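Local coordinates for uncharacterized protein (Thermus thermophilus, PDB 2DBS) that is of unknown function, is encoded on a plasmid, belongs to an uncharacterised family and pairs in the crystal as a two-fold symmetric dimer joined through its beta strands, at the interface of chains A and B. Coordinates in Å, arbitrary orientation; residue numbers count along the deposited sequence, not the author numbering. Chains: chain A/B, hypothetical protein TTHC002.

The interface of chains A and B. Residues chain A 65, 77, 79, 81-82; chain B 75-77.
B:Leu77 reaches across to the phenol of A:Tyr65, a compact example of how two copies of a protein can combine strand pairing with a small apolar and charged cluster. The B:Leu77 CD1 methyl sits over the centre of the A:Tyr65 ring, 4.1 Å above the plane. B:Leu77 CD2 reaches the hydroxyl-bearing end, 3.4 Å from the ring carbon A:Tyr65 CZ. In B:Leu77, chi1 of -44° sets CG anti to the carbonyl carbon, and chi2 then places CD1 and CD2 on the same side of the ring plane. At the edge of the ring, A:Leu79 CD1 meets B:Leu77 CB at 3.9 Å.

Polar groups border this apolar patch. A bend in the B:Arg75 chain at chi3 brings its guanidinium to the acid, where NH1 forms a salt bridge with the A:Glu82 carboxylate oxygen OE2 at 3.6 Å. OE2 lies above the guanidinium face toward its rim, with the two planes 64° apart, so the pairing is not a flat, two-pronged one. NH1 also makes a weak hydrogen bond to the tyrosine hydroxyl.

Within chain A, A:Tyr65 OH donates to A:Glu82 OE2 at 2.8 Å, on its anti side but tilted 25° out of the carboxylate plane, thereby steadying the acid that faces the arginine. A phenylalanine in place of A:Tyr65 would probably leave A:Glu82 without this brace, freer to swing away from B:Arg75, and B:Leu77 CD2 and B:Arg75 NH1 without the hydroxyl they meet.

In the fold, A:Tyr65 lies on strand 63-69 and A:Leu79 ends strand 72-79; A:Glu82, on strand 81-84, bridges antiparallel to B:Leu77 on strand 72-79 of chain B. Two-fold symmetry repeats the patch with the chains exchanged, in what may be a biological dimer.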
loop_
_atom_site.group_PDB
_atom_site.type_symbol
_atom_site.label_atom_id
_atom_site.label_comp_id
_atom_site.label_asym_id
_atom_site.label_seq_id
_atom_site.Cartn_x
_atom_site.Cartn_y
_atom_site.Cartn_z
ATOM N N TYR A 65 -5.074 1.993 -4.050
ATOM C CA TYR A 65 -4.086 2.779 -3.362
ATOM C C TYR A 65 -3.172 3.431 -4.366
ATOM O O TYR A 65 -2.660 2.776 -5.262
ATOM C CB TYR A 65 -3.294 1.891 -2.408
ATOM C CG TYR A 65 -4.142 1.350 -1.284
ATOM C CD1 TYR A 65 -4.881 0.183 -1.444
ATOM C CD2 TYR A 65 -4.220 2.025 -0.057
ATOM C CE1 TYR A 65 -5.668 -0.299 -0.412
ATOM C CE2 TYR A 65 -5.001 1.550 0.965
ATOM C CZ TYR A 65 -5.718 0.385 0.785
ATOM O OH TYR A 65 -6.433 -0.139 1.814
ATOM N N LEU A 77 -2.073 0.178 -6.498
ATOM C CA LEU A 77 -2.287 -1.193 -6.047
ATOM C C LEU A 77 -3.784 -1.455 -6.168
ATOM O O LEU A 77 -4.591 -0.770 -5.550
ATOM C CB LEU A 77 -1.853 -1.383 -4.586
ATOM C CG LEU A 77 -0.568 -0.734 -4.086
ATOM C CD1 LEU A 77 -0.171 -1.401 -2.816
ATOM C CD2 LEU A 77 0.556 -0.867 -5.098
ATOM N N LEU A 79 -6.692 -3.535 -5.205
ATOM C CA LEU A 79 -7.002 -4.470 -4.161
ATOM C C LEU A 79 -7.678 -5.781 -4.493
ATOM O O LEU A 79 -8.560 -5.873 -5.357
ATOM C CB LEU A 79 -7.795 -3.764 -3.071
ATOM C CG LEU A 79 -7.103 -3.689 -1.717
ATOM C CD1 LEU A 79 -5.705 -3.114 -1.855
ATOM C CD2 LEU A 79 -7.955 -2.842 -0.818
ATOM N N LYS A 81 -7.601 -8.099 -1.428
ATOM C CA LYS A 81 -8.149 -8.118 -0.091
ATOM C C LYS A 81 -7.354 -7.255 0.857
ATOM O O LYS A 81 -6.219 -6.907 0.592
ATOM C CB LYS A 81 -8.218 -9.545 0.441
ATOM C CG LYS A 81 -9.644 -10.094 0.490
ATOM C CD LYS A 81 -10.408 -9.677 1.772
ATOM C CE LYS A 81 -10.399 -8.158 2.071
ATOM N NZ LYS A 81 -11.014 -7.289 1.026
ATOM N N GLU A 82 -7.990 -6.894 1.960
ATOM C CA GLU A 82 -7.380 -6.078 2.995
ATOM C C GLU A 82 -7.446 -6.862 4.290
ATOM O O GLU A 82 -8.319 -7.698 4.473
ATOM C CB GLU A 82 -8.146 -4.784 3.152
ATOM C CG GLU A 82 -8.101 -3.927 1.947
ATOM C CD GLU A 82 -9.093 -2.818 2.035
ATOM O OE1 GLU A 82 -10.283 -3.085 1.796
ATOM O OE2 GLU A 82 -8.691 -1.685 2.356
ATOM N N ARG B 75 -2.069 -2.624 8.710
ATOM C CA ARG B 75 -2.932 -3.271 7.738
ATOM C C ARG B 75 -2.146 -3.995 6.651
ATOM O O ARG B 75 -1.032 -3.604 6.324
ATOM C CB ARG B 75 -3.876 -2.241 7.108
ATOM C CG ARG B 75 -4.676 -2.779 5.940
ATOM C CD ARG B 75 -5.585 -1.722 5.368
ATOM N NE ARG B 75 -6.792 -1.546 6.161
ATOM C CZ ARG B 75 -7.662 -0.556 5.986
ATOM N NH1 ARG B 75 -7.455 0.351 5.044
ATOM N NH2 ARG B 75 -8.741 -0.470 6.759
ATOM N N LEU B 76 -2.737 -5.058 6.106
ATOM C CA LEU B 76 -2.124 -5.843 5.043
ATOM C C LEU B 76 -3.023 -5.805 3.791
ATOM O O LEU B 76 -4.221 -6.053 3.884
ATOM C CB LEU B 76 -1.935 -7.300 5.489
ATOM C CG LEU B 76 -1.107 -7.727 6.713
ATOM C CD1 LEU B 76 -0.922 -9.215 6.634
ATOM C CD2 LEU B 76 0.266 -7.092 6.740
ATOM N N LEU B 77 -2.448 -5.486 2.629
ATOM C CA LEU B 77 -3.197 -5.417 1.371
ATOM C C LEU B 77 -2.798 -6.625 0.542
ATOM O O LEU B 77 -1.635 -6.767 0.175
ATOM C CB LEU B 77 -2.838 -4.133 0.621
ATOM C CG LEU B 77 -2.794 -2.912 1.546
ATOM C CD1 LEU B 77 -1.973 -1.808 0.959
ATOM C CD2 LEU B 77 -4.217 -2.447 1.833
#